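Local coordinates for protein lysyl-trna-dependent l-ysyl-phosphatidylgycerol synthase (Bacillus licheniformis, PDB 4V36) that transfers lysine from lysyl-tRNA to the membrane lipid phosphatidylglycerol, a lipid modification associated with bacterial resistance, at residues V121-F126 with F245-K249; P156-L162 with E188-Q192; G219-I223 with Y253-N257; R277-V281 with L319-I324; N285-M289 with T327-G331. All coordinates share one frame. Numbering follows the deposited sequence.

Overall arrangement
Five contacts show how a chain that threads one mixed sheet is tied together by residues far apart in sequence. The earliest to open, interaction 1, closes a long loop from the end of strand 111-122 to helix 236-251, and interaction 2 forms and closes within that loop. Interaction 3 opens inside the same loop but closes beyond it, so the two cross; they touch through backbone pairing of neighbouring strands and through Phe245 against Phe256. Across the chain's centre from interactions 1 and 3, interactions 4 and 5 also cross each other, fastening helix 276-285 and the loop after it to successive turns of helix 319-330, with Met323 and Met289 in contact between them.

Interaction 1: residues V121-F126 with F245-K249; sequences VDLDTF and FQWGK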
# COMPACT_ATOMS: atom_id res chain seq x y z
N VAL A 121 -11.63 -5.86 5.13
CA VAL A 121 -12.92 -6.49 4.91
C VAL A 121 -12.89 -7.98 5.24
O VAL A 121 -12.06 -8.73 4.72
CB VAL A 121 -13.39 -6.31 3.45
CG1 VAL A 121 -14.67 -7.09 3.20
CG2 VAL A 121 -13.58 -4.84 3.14
N ASP A 122 -13.81 -8.41 6.10
CA ASP A 122 -13.97 -9.82 6.43
C ASP A 122 -14.60 -10.55 5.25
O ASP A 122 -15.77 -10.33 4.93
CB ASP A 122 -14.83 -9.98 7.69
CG ASP A 122 -14.75 -11.37 8.29
OD1 ASP A 122 -14.48 -12.34 7.55
OD2 ASP A 122 -14.96 -11.50 9.52
N LEU A 123 -13.83 -11.44 4.63
CA LEU A 123 -14.29 -12.14 3.43
C LEU A 123 -15.33 -13.21 3.73
O LEU A 123 -16.12 -13.58 2.87
CB LEU A 123 -13.10 -12.76 2.70
CG LEU A 123 -12.09 -11.78 2.09
CD1 LEU A 123 -10.98 -12.52 1.37
CD2 LEU A 123 -12.79 -10.81 1.15
N ASP A 124 -15.32 -13.72 4.96
CA ASP A 124 -16.27 -14.75 5.36
C ASP A 124 -17.67 -14.19 5.56
O ASP A 124 -18.66 -14.84 5.22
CB ASP A 124 -15.80 -15.44 6.65
CG ASP A 124 -14.61 -16.35 6.42
OD1 ASP A 124 -14.51 -16.93 5.31
OD2 ASP A 124 -13.78 -16.49 7.34
N THR A 125 -17.75 -12.98 6.11
CA THR A 125 -19.04 -12.38 6.42
C THR A 125 -19.49 -11.36 5.37
O THR A 125 -20.59 -10.81 5.47
CB THR A 125 -19.02 -11.69 7.80
OG1 THR A 125 -17.96 -10.73 7.84
CG2 THR A 125 -18.81 -12.71 8.90
N PHE A 126 -18.65 -11.11 4.37
CA PHE A 126 -19.03 -10.20 3.30
C PHE A 126 -20.00 -10.86 2.33
O PHE A 126 -19.85 -12.03 1.99
CB PHE A 126 -17.80 -9.70 2.54
CG PHE A 126 -18.14 -8.92 1.29
CD1 PHE A 126 -18.56 -7.61 1.38
CD2 PHE A 126 -18.05 -9.52 0.04
CE1 PHE A 126 -18.88 -6.89 0.24
CE2 PHE A 126 -18.37 -8.81 -1.10
CZ PHE A 126 -18.78 -7.49 -1.00
N PHE A 245 -13.23 -10.14 -3.84
CA PHE A 245 -13.68 -10.73 -2.58
C PHE A 245 -14.24 -12.13 -2.80
O PHE A 245 -14.10 -13.00 -1.95
CB PHE A 245 -14.73 -9.84 -1.90
CG PHE A 245 -14.20 -8.50 -1.46
CD1 PHE A 245 -12.84 -8.25 -1.43
CD2 PHE A 245 -15.07 -7.50 -1.06
CE1 PHE A 245 -12.35 -7.02 -1.03
CE2 PHE A 245 -14.59 -6.27 -0.65
CZ PHE A 245 -13.23 -6.03 -0.63
N GLN A 246 -14.88 -12.33 -3.95
CA GLN A 246 -15.40 -13.65 -4.31
C GLN A 246 -14.26 -14.64 -4.52
O GLN A 246 -14.31 -15.77 -4.04
CB GLN A 246 -16.26 -13.56 -5.57
CG GLN A 246 -16.73 -14.91 -6.09
CD GLN A 246 -17.51 -14.80 -7.38
OE1 GLN A 246 -17.64 -13.72 -7.96
NE2 GLN A 246 -18.05 -15.93 -7.85
N TRP A 247 -13.24 -14.19 -5.24
CA TRP A 247 -12.07 -15.03 -5.52
C TRP A 247 -11.28 -15.32 -4.24
O TRP A 247 -10.83 -16.44 -4.03
CB TRP A 247 -11.17 -14.35 -6.56
CG TRP A 247 -9.92 -15.11 -6.86
CD1 TRP A 247 -9.77 -16.10 -7.79
CD2 TRP A 247 -8.64 -14.95 -6.24
NE1 TRP A 247 -8.48 -16.56 -7.78
CE2 TRP A 247 -7.77 -15.87 -6.84
CE3 TRP A 247 -8.16 -14.10 -5.24
CZ2 TRP A 247 -6.43 -15.98 -6.47
CZ3 TRP A 247 -6.83 -14.21 -4.87
CH2 TRP A 247 -5.98 -15.14 -5.49
N GLY A 248 -11.12 -14.29 -3.41
CA GLY A 248 -10.39 -14.43 -2.16
C GLY A 248 -11.05 -15.41 -1.20
O GLY A 248 -10.37 -16.21 -0.55
N LYS A 249 -12.37 -15.33 -1.11
CA LYS A 249 -13.13 -16.24 -0.26
C LYS A 249 -13.04 -17.66 -0.79
O LYS A 249 -13.01 -18.62 -0.02
CB LYS A 249 -14.60 -15.79 -0.18
CG LYS A 249 -15.47 -16.66 0.71
CD LYS A 249 -16.91 -16.16 0.72
CE LYS A 249 -17.79 -17.01 1.62
NZ LYS A 249 -17.32 -16.99 3.03
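Strand 111-122 ends within 121-126, and the chain then turns past the helix carrying 245-249. The backbones come nearest at Leu123 and Lys249, whose CA atoms are 5.6 Å apart. An Asx turn marks the exit from the strand, with Asp122 OD1 accepting from Asp124 N at 3.1 Å. Phe245 has the largest surface covered here. Val121 CG1 lies over a face of its ring, 3.9 Å from Phe245 CE2, and Leu123 CD2 comes to 3.6 Å from Phe245 CD1. The edge of Phe245 also points into the face of Phe126, a T-shaped pair with centroids 5.0 Å apart and planes at 83°. Gly248 leaves the space that Leu123 CD1 fills, 3.9 Å from Gly248 C; a CB there would clash. Phe245 also meets Phe256 of the adjoining strand edge-to-face. Lys249, t through chi3 with a final p turn, brings its NZ 3.3 Å from Asp124 O in a weak hydrogen bond and 3.6 Å from Asp124 OD1 in a long salt bridge. Thus the aromatic and aliphatic packing is close, while the polar pairing at the exposed margin is weak and long.

Interaction 2: residues P156-L162 with E188-Q192; sequences PFSREFL and EDYLQ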
# COMPACT_ATOMS: atom_id res chain seq x y z
N PRO A 156 5.20 -16.57 -14.97
CA PRO A 156 5.67 -15.39 -15.71
C PRO A 156 4.66 -14.88 -16.73
O PRO A 156 3.83 -15.64 -17.23
CB PRO A 156 6.92 -15.91 -16.41
CG PRO A 156 6.61 -17.34 -16.68
CD PRO A 156 5.78 -17.81 -15.51
N PHE A 157 4.74 -13.59 -17.04
CA PHE A 157 3.84 -12.97 -18.01
C PHE A 157 4.59 -12.62 -19.30
O PHE A 157 5.73 -12.16 -19.26
CB PHE A 157 3.19 -11.72 -17.43
CG PHE A 157 2.52 -11.96 -16.10
CD1 PHE A 157 1.34 -12.67 -16.03
CD2 PHE A 157 3.07 -11.45 -14.93
CE1 PHE A 157 0.71 -12.89 -14.81
CE2 PHE A 157 2.45 -11.66 -13.71
CZ PHE A 157 1.27 -12.38 -13.65
N SER A 158 3.94 -12.85 -20.43
CA SER A 158 4.54 -12.57 -21.73
C SER A 158 4.48 -11.08 -22.05
O SER A 158 3.76 -10.32 -21.40
CB SER A 158 3.84 -13.36 -22.83
OG SER A 158 2.49 -12.95 -22.98
N ARG A 159 5.24 -10.66 -23.06
CA ARG A 159 5.25 -9.27 -23.49
C ARG A 159 3.89 -8.86 -24.05
O ARG A 159 3.44 -7.74 -23.83
CB ARG A 159 6.34 -9.04 -24.54
CG ARG A 159 6.36 -7.64 -25.13
CD ARG A 159 6.46 -6.58 -24.05
NE ARG A 159 7.66 -6.75 -23.24
CZ ARG A 159 7.94 -6.01 -22.16
NH1 ARG A 159 7.10 -5.07 -21.77
NH2 ARG A 159 9.05 -6.23 -21.48
N GLU A 160 3.24 -9.79 -24.75
CA GLU A 160 1.92 -9.52 -25.31
C GLU A 160 0.91 -9.21 -24.20
O GLU A 160 0.07 -8.33 -24.35
CB GLU A 160 1.43 -10.71 -26.14
CG GLU A 160 0.04 -10.52 -26.74
CD GLU A 160 -0.37 -11.67 -27.63
OE1 GLU A 160 0.47 -12.55 -27.90
OE2 GLU A 160 -1.55 -11.70 -28.06
N PHE A 161 1.02 -9.94 -23.10
CA PHE A 161 0.14 -9.74 -21.95
C PHE A 161 0.44 -8.41 -21.27
O PHE A 161 -0.47 -7.66 -20.91
CB PHE A 161 0.28 -10.89 -20.96
CG PHE A 161 -0.67 -10.81 -19.80
CD1 PHE A 161 -2.02 -11.02 -19.98
CD2 PHE A 161 -0.20 -10.54 -18.52
CE1 PHE A 161 -2.90 -10.95 -18.92
CE2 PHE A 161 -1.07 -10.47 -17.45
CZ PHE A 161 -2.42 -10.67 -17.65
N LEU A 162 1.73 -8.12 -21.08
CA LEU A 162 2.15 -6.88 -20.45
C LEU A 162 1.79 -5.66 -21.30
O LEU A 162 1.42 -4.61 -20.76
CB LEU A 162 3.66 -6.90 -20.17
CG LEU A 162 4.13 -7.96 -19.17
CD1 LEU A 162 5.64 -7.90 -19.00
CD2 LEU A 162 3.43 -7.77 -17.83
N GLU A 188 7.79 -3.69 -15.06
CA GLU A 188 7.71 -5.07 -15.52
C GLU A 188 8.32 -6.06 -14.53
O GLU A 188 7.73 -7.11 -14.26
CB GLU A 188 8.38 -5.19 -16.89
CG GLU A 188 7.74 -4.29 -17.94
CD GLU A 188 8.58 -4.14 -19.18
OE1 GLU A 188 9.69 -4.73 -19.23
OE2 GLU A 188 8.14 -3.44 -20.12
N ASP A 189 9.49 -5.73 -13.99
CA ASP A 189 10.12 -6.55 -12.96
C ASP A 189 9.19 -6.75 -11.76
O ASP A 189 9.00 -7.86 -11.28
CB ASP A 189 11.43 -5.93 -12.49
CG ASP A 189 12.61 -6.29 -13.37
OD1 ASP A 189 12.66 -7.45 -13.84
OD2 ASP A 189 13.48 -5.43 -13.60
N TYR A 190 8.60 -5.64 -11.31
CA TYR A 190 7.69 -5.64 -10.17
C TYR A 190 6.45 -6.48 -10.44
O TYR A 190 5.97 -7.21 -9.57
CB TYR A 190 7.31 -4.20 -9.82
CG TYR A 190 6.26 -4.07 -8.74
CD1 TYR A 190 6.51 -4.48 -7.44
CD2 TYR A 190 5.01 -3.52 -9.03
CE1 TYR A 190 5.55 -4.35 -6.45
CE2 TYR A 190 4.05 -3.38 -8.05
CZ TYR A 190 4.32 -3.80 -6.76
OH TYR A 190 3.37 -3.67 -5.78
N LEU A 191 5.92 -6.38 -11.66
CA LEU A 191 4.69 -7.07 -12.03
C LEU A 191 4.87 -8.58 -12.15
O LEU A 191 3.89 -9.33 -12.09
CB LEU A 191 4.15 -6.51 -13.34
CG LEU A 191 3.61 -5.07 -13.28
CD1 LEU A 191 3.11 -4.62 -14.64
CD2 LEU A 191 2.51 -4.97 -12.23
N GLN A 192 6.11 -9.03 -12.31
CA GLN A 192 6.40 -10.46 -12.41
C GLN A 192 6.44 -11.13 -11.04
O GLN A 192 6.52 -12.36 -10.95
CB GLN A 192 7.73 -10.69 -13.14
CG GLN A 192 7.76 -10.22 -14.58
CD GLN A 192 7.03 -11.15 -15.53
OE1 GLN A 192 6.54 -12.21 -15.14
NE2 GLN A 192 6.95 -10.75 -16.79
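Gln192 shows how one folded side chain can stand in for a backbone partner. With chi1 and chi2 both m, its amide doubles back to the loop before helix 159-173, where Gln192 OE1 accepts from Phe157 N at 3.0 Å and Gln192 NE2 donates to Phe157 O at 3.1 Å. The backbone N and O of Phe157 are thus met by one carboxamide. Phe157 (chi1 m) sets its ring edge against Leu191 O, with Phe157 CE2 3.2 Å from that oxygen; the ring also touches Ile196 of the sheet. Arg159 leaves its helix with chi1 t and then bends through two p torsions, which swing the guanidinium across to Glu188. There Arg159 NH1 lies 2.5 Å from Glu188 OE2 and Arg159 NH2 2.8 Å from Glu188 OE1, a two-pronged salt bridge in the guanidinium plane. Between these polar ends sits Leu162 (m, t): its CD1 is 3.8 Å from Gln192 NE2, and its CD2 is a looser 4.5 Å from Leu191 CD1. Ser158 caps helix 159-173 at its N-cap, OG accepting weakly from Phe161 N. The side chain of Leu191 lies about 9 Å from the bound lysine amide, and Tyr190 hydrogen-bonds Asp224 of that pocket. Paired, directional polar bonds thus tie the loop and first turn of helix 159-173 to both ends of 188-192, flanking the apolar leucine pair.

Interaction 3: residues G219-I223 with Y253-N257; sequences GEISI and YTAFN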
# COMPACT_ATOMS: atom_id res chain seq x y z
N GLY A 219 -4.80 -14.84 6.95
CA GLY A 219 -5.50 -15.12 5.71
C GLY A 219 -5.88 -13.83 5.01
O GLY A 219 -6.99 -13.68 4.51
N GLU A 220 -4.94 -12.88 4.99
CA GLU A 220 -5.20 -11.56 4.44
C GLU A 220 -4.44 -11.33 3.14
O GLU A 220 -3.25 -11.62 3.04
CB GLU A 220 -4.83 -10.48 5.46
CG GLU A 220 -4.90 -9.06 4.91
CD GLU A 220 -4.62 -8.01 5.97
OE1 GLU A 220 -4.98 -8.24 7.14
OE2 GLU A 220 -4.04 -6.96 5.62
N ILE A 221 -5.14 -10.81 2.14
CA ILE A 221 -4.52 -10.38 0.90
C ILE A 221 -4.91 -8.94 0.58
O ILE A 221 -5.72 -8.34 1.28
CB ILE A 221 -4.93 -11.27 -0.30
CG1 ILE A 221 -6.45 -11.42 -0.35
CG2 ILE A 221 -4.25 -12.62 -0.21
CD1 ILE A 221 -6.95 -12.13 -1.59
N SER A 222 -4.32 -8.40 -0.48
CA SER A 222 -4.67 -7.08 -0.96
C SER A 222 -4.14 -6.88 -2.36
O SER A 222 -3.47 -7.75 -2.92
CB SER A 222 -4.13 -5.99 -0.04
OG SER A 222 -2.92 -5.45 -0.55
N ILE A 223 -4.44 -5.72 -2.93
CA ILE A 223 -3.90 -5.35 -4.23
C ILE A 223 -3.10 -4.07 -4.10
O ILE A 223 -3.15 -3.39 -3.07
CB ILE A 223 -5.01 -5.16 -5.27
CG1 ILE A 223 -5.97 -4.06 -4.82
CG2 ILE A 223 -5.77 -6.46 -5.49
CD1 ILE A 223 -7.08 -3.79 -5.80
N TYR A 253 -8.97 -17.26 1.75
CA TYR A 253 -8.48 -16.10 2.48
C TYR A 253 -9.56 -15.56 3.41
O TYR A 253 -10.75 -15.64 3.11
CB TYR A 253 -8.03 -15.01 1.51
CG TYR A 253 -6.85 -15.41 0.65
CD1 TYR A 253 -5.60 -15.63 1.21
CD2 TYR A 253 -6.99 -15.58 -0.72
CE1 TYR A 253 -4.52 -16.00 0.42
CE2 TYR A 253 -5.92 -15.95 -1.51
CZ TYR A 253 -4.69 -16.16 -0.94
OH TYR A 253 -3.62 -16.53 -1.72
N THR A 254 -9.14 -15.02 4.55
CA THR A 254 -10.07 -14.57 5.58
C THR A 254 -10.38 -13.08 5.47
O THR A 254 -11.52 -12.65 5.66
CB THR A 254 -9.51 -14.86 6.99
OG1 THR A 254 -9.18 -16.25 7.10
CG2 THR A 254 -10.54 -14.51 8.06
N ALA A 255 -9.36 -12.28 5.15
CA ALA A 255 -9.52 -10.83 5.12
C ALA A 255 -8.91 -10.20 3.86
O ALA A 255 -8.07 -10.80 3.20
CB ALA A 255 -8.91 -10.21 6.36
N PHE A 256 -9.36 -8.99 3.55
CA PHE A 256 -8.81 -8.24 2.43
C PHE A 256 -8.49 -6.81 2.85
O PHE A 256 -9.31 -6.14 3.49
CB PHE A 256 -9.78 -8.23 1.25
CG PHE A 256 -9.17 -7.75 -0.04
CD1 PHE A 256 -9.09 -6.39 -0.32
CD2 PHE A 256 -8.68 -8.65 -0.97
CE1 PHE A 256 -8.53 -5.94 -1.50
CE2 PHE A 256 -8.12 -8.21 -2.15
CZ PHE A 256 -8.04 -6.85 -2.42
N ASN A 257 -7.30 -6.34 2.49
CA ASN A 257 -6.89 -4.98 2.79
C ASN A 257 -7.19 -4.06 1.61
O ASN A 257 -6.57 -4.17 0.56
CB ASN A 257 -5.40 -4.93 3.14
CG ASN A 257 -4.99 -3.63 3.79
OD1 ASN A 257 -5.62 -2.59 3.60
ND2 ASN A 257 -3.91 -3.67 4.57
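Ile221 is the central bump of this contact, filling a hollow between two aromatic rings of the neighbouring segment. Ile221 CG2 sits over the face of Tyr253, 3.5 Å from the ring centroid in a CH-pi contact, while Ile221 CG1 reaches 3.6 Å from Phe256 CD2. The Phe256 ring lies in turn beneath the adjoining backbone: Ser222 CA stands over its face, 4.0 Å from the centroid, and Ile223 CG2 packs 3.8 Å from Phe256 CZ. Gly219 makes room at the start of the pair, where a side chain would run into Thr254. Gly219 O is shared by two amides, Thr254 N at 2.5 Å and Ala255 N at 2.8 Å. These strands flank helix 236-251 in a beta-alpha-beta unit, consistent with the acetyltransferase-like (GNAT) fold of this family; the helix crosses over the face bearing Ile221 and Phe256, with Trp247 touching Ile221 and Leu244 touching Phe256. The parallel pairing sets Glu220 beside Ala255 and Ile221 beside Phe256; Ile221 N donates to Ala255 O at 3.1 Å, and Asn257 N to Ile221 O at 2.8 Å. On the other face, the CB atoms of Glu220 and Ala255 lie side by side, 4.2 Å apart. The Glu220 carboxylate forms a salt bridge with Arg307; Asn257 ND2 hydrogen-bonds Glu118 and, weakly, Glu220 OE2 at 3.5 Å, while Asn257 OD1 accepts from Gly259 N.

Interaction 4: residues R277-V281 with L319-I324; sequences RLAAV and LPVTMI
Two near-parallel helices can pack through apolar side chains around a proline at the start of one. Helices 276-285 and 319-330, both regular alpha-helix here, form such a pair: the segment axes are 8.9 Å apart at closest approach and cross at 16°, with the nearest CA pair Leu278 to Pro320 at 4.8 Å. Pro320 (C-gamma exo), in the first turn of 319-330, where no backbone NH bond is needed, points toward 277-281 between Leu278 and Val281: Pro320 CG is 4.1 Å from Leu278 CB, and Pro320 CB 4.1 Å from Val281 CG2. Val281 (chi1 t) also points toward its partner, CG1 lying 3.5 Å from Met323 CB and 3.7 Å from Ile324 CD1. Leu278 leaves its helix sideways, but its t, p rotamer brings CD1 to 4.0 Å from Leu319 CG. Pro320 CG lies over one face of the Arg277 guanidinium. Beneath, Leu319 and Met323 rest on Leu311 of strand 305-313, and on Phe113 and Leu115 respectively of strand 111-122.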
# COMPACT_ATOMS: atom_id res chain seq x y z
N ARG A 277 -0.84 25.73 9.34
CA ARG A 277 0.24 25.08 8.60
C ARG A 277 -0.08 23.61 8.34
O ARG A 277 -0.10 23.16 7.20
CB ARG A 277 1.56 25.19 9.36
CG ARG A 277 2.14 26.59 9.46
CD ARG A 277 3.39 26.58 10.32
NE ARG A 277 4.41 25.66 9.80
CZ ARG A 277 5.41 25.17 10.52
NH1 ARG A 277 5.54 25.51 11.79
NH2 ARG A 277 6.29 24.35 9.96
N LEU A 278 -0.33 22.88 9.42
CA LEU A 278 -0.59 21.45 9.35
C LEU A 278 -1.86 21.15 8.56
O LEU A 278 -1.91 20.19 7.78
CB LEU A 278 -0.69 20.85 10.75
CG LEU A 278 -0.84 19.34 10.85
CD1 LEU A 278 0.32 18.64 10.16
CD2 LEU A 278 -0.94 18.90 12.30
N ALA A 279 -2.89 21.97 8.76
CA ALA A 279 -4.17 21.78 8.09
C ALA A 279 -4.03 21.90 6.58
O ALA A 279 -4.54 21.07 5.83
CB ALA A 279 -5.19 22.79 8.61
N ALA A 280 -3.32 22.94 6.13
CA ALA A 280 -3.13 23.18 4.70
C ALA A 280 -2.34 22.05 4.05
O ALA A 280 -2.60 21.67 2.91
CB ALA A 280 -2.43 24.51 4.49
N VAL A 281 -1.37 21.51 4.78
CA VAL A 281 -0.53 20.44 4.27
C VAL A 281 -1.31 19.14 4.09
O VAL A 281 -1.16 18.45 3.08
CB VAL A 281 0.67 20.18 5.20
CG1 VAL A 281 1.41 18.92 4.79
CG2 VAL A 281 1.61 21.37 5.20
N LEU A 319 6.32 18.90 12.01
CA LEU A 319 5.38 17.95 11.44
C LEU A 319 4.79 18.37 10.08
O LEU A 319 4.67 17.54 9.19
CB LEU A 319 4.24 17.68 12.44
CG LEU A 319 3.18 16.65 12.04
CD1 LEU A 319 3.84 15.31 11.74
CD2 LEU A 319 2.14 16.51 13.14
N PRO A 320 4.43 19.66 9.91
CA PRO A 320 3.94 20.05 8.58
C PRO A 320 4.98 19.86 7.47
O PRO A 320 4.63 19.43 6.37
CB PRO A 320 3.61 21.53 8.74
CG PRO A 320 3.31 21.69 10.19
CD PRO A 320 4.25 20.76 10.88
N VAL A 321 6.24 20.19 7.76
CA VAL A 321 7.31 20.01 6.79
C VAL A 321 7.52 18.52 6.49
O VAL A 321 7.68 18.13 5.33
CB VAL A 321 8.64 20.61 7.29
CG1 VAL A 321 9.75 20.38 6.27
CG2 VAL A 321 8.47 22.09 7.58
N THR A 322 7.50 17.71 7.54
CA THR A 322 7.68 16.27 7.42
C THR A 322 6.67 15.65 6.45
O THR A 322 7.04 14.81 5.62
CB THR A 322 7.54 15.58 8.80
OG1 THR A 322 8.55 16.10 9.68
CG2 THR A 322 7.71 14.08 8.67
N MET A 323 5.42 16.06 6.57
CA MET A 323 4.36 15.56 5.69
C MET A 323 4.60 15.94 4.24
O MET A 323 4.34 15.15 3.33
CB MET A 323 3.00 16.08 6.15
CG MET A 323 2.50 15.48 7.45
SD MET A 323 2.15 13.72 7.30
CE MET A 323 0.91 13.73 6.01
N ILE A 324 5.11 17.15 4.02
CA ILE A 324 5.41 17.63 2.67
C ILE A 324 6.54 16.82 2.04
O ILE A 324 6.45 16.43 0.87
CB ILE A 324 5.78 19.13 2.68
CG1 ILE A 324 4.55 19.98 2.97
CG2 ILE A 324 6.39 19.54 1.35
CD1 ILE A 324 3.47 19.85 1.91

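Interaction 5: residues N285-M289 with T327-G331; sequences NVSYM and TRLIG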
# COMPACT_ATOMS: atom_id res chain seq x y z
N ASN A 285 -2.40 16.96 0.86
CA ASN A 285 -1.88 15.60 0.79
C ASN A 285 -2.92 14.57 0.34
O ASN A 285 -2.55 13.54 -0.24
CB ASN A 285 -1.32 15.20 2.16
CG ASN A 285 -0.99 13.73 2.25
OD1 ASN A 285 -1.83 12.92 2.62
ND2 ASN A 285 0.25 13.39 1.92
N VAL A 286 -4.19 14.84 0.59
CA VAL A 286 -5.26 13.89 0.27
C VAL A 286 -5.27 13.52 -1.21
O VAL A 286 -6.11 13.99 -1.98
CB VAL A 286 -6.65 14.45 0.66
CG1 VAL A 286 -7.70 13.34 0.63
CG2 VAL A 286 -6.60 15.09 2.03
N SER A 287 -4.33 12.66 -1.59
CA SER A 287 -4.15 12.21 -2.97
C SER A 287 -3.03 11.18 -3.05
O SER A 287 -3.10 10.24 -3.84
CB SER A 287 -3.82 13.39 -3.89
OG SER A 287 -3.43 12.94 -5.17
N TYR A 288 -2.01 11.37 -2.23
CA TYR A 288 -0.79 10.57 -2.31
C TYR A 288 -0.79 9.40 -1.33
O TYR A 288 0.05 8.50 -1.43
CB TYR A 288 0.43 11.45 -2.05
CG TYR A 288 0.69 12.49 -3.12
CD1 TYR A 288 -0.09 13.64 -3.20
CD2 TYR A 288 1.72 12.33 -4.04
CE1 TYR A 288 0.15 14.60 -4.18
CE2 TYR A 288 1.96 13.28 -5.02
CZ TYR A 288 1.17 14.41 -5.08
OH TYR A 288 1.41 15.35 -6.05
N MET A 289 -1.72 9.40 -0.38
CA MET A 289 -1.71 8.40 0.68
C MET A 289 -2.90 7.45 0.62
O MET A 289 -2.90 6.40 1.25
CB MET A 289 -1.67 9.07 2.05
CG MET A 289 -0.51 10.04 2.23
SD MET A 289 -0.16 10.36 3.97
CE MET A 289 -1.82 10.47 4.64
N THR A 327 5.19 13.47 1.12
CA THR A 327 4.28 13.63 -0.01
C THR A 327 5.05 13.76 -1.32
O THR A 327 4.70 13.12 -2.32
CB THR A 327 3.37 14.86 0.17
OG1 THR A 327 2.56 14.69 1.34
CG2 THR A 327 2.46 15.03 -1.04
N ARG A 328 6.10 14.57 -1.31
CA ARG A 328 6.93 14.75 -2.50
C ARG A 328 7.71 13.48 -2.82
O ARG A 328 7.99 13.19 -3.98
CB ARG A 328 7.88 15.93 -2.33
CG ARG A 328 7.20 17.29 -2.43
CD ARG A 328 8.18 18.43 -2.21
NE ARG A 328 9.24 18.46 -3.22
CZ ARG A 328 9.16 19.11 -4.37
NH1 ARG A 328 8.06 19.78 -4.69
NH2 ARG A 328 10.18 19.09 -5.22
N LEU A 329 8.07 12.74 -1.78
CA LEU A 329 8.77 11.47 -1.95
C LEU A 329 7.89 10.47 -2.67
O LEU A 329 8.35 9.72 -3.54
CB LEU A 329 9.21 10.91 -0.59
CG LEU A 329 9.86 9.53 -0.61
CD1 LEU A 329 11.11 9.53 -1.47
CD2 LEU A 329 10.17 9.07 0.81
N ILE A 330 6.61 10.46 -2.32
CA ILE A 330 5.63 9.62 -3.01
C ILE A 330 5.47 10.11 -4.45
O ILE A 330 5.20 9.32 -5.35
CB ILE A 330 4.27 9.64 -2.27
CG1 ILE A 330 4.44 9.12 -0.84
CG2 ILE A 330 3.23 8.82 -3.01
CD1 ILE A 330 3.18 9.21 -0.00
N GLY A 331 5.67 11.40 -4.66
CA GLY A 331 5.64 11.98 -5.99
C GLY A 331 6.97 11.82 -6.72
O GLY A 331 7.18 12.42 -7.78
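Asn285 ends its helix at the beginning of this contact, its side chain coming near Thr327. Val286 is the first residue to depart from helical geometry, and the chain turns through Ser287 so that Tyr288 faces helix 319-330. Tyr288 supplies most of the surface that the loop buries here. With chi1 m, it lays its ring against the last turn of the helix, and Thr327 CG2 stands over one face, 3.8 Å from the ring centroid in a CH-pi contact. Around the edge are Ile330, whose CG2 is 4.0 Å from Tyr288 CD2, and Gly331, whose CA is 4.0 Å from Tyr288 CE2; a side chain on Gly331 would be tight against the ring. Thr327 OG1 is bonded back to Met323 O in its own helix, while its methyl serves the tyrosine. Tyr288 also makes a cation-pi interaction with Lys179, a residue of the lysine amide pocket, and its side chain lies about 8 Å from that ligand. Met289 closes the segment with a marginal touch, CG 4.4 Å from Ile330 CD1. The contact is thus mainly one of aromatic and aliphatic surfaces, linking the end of helix 319-330 to a loop near the lysine amide pocket.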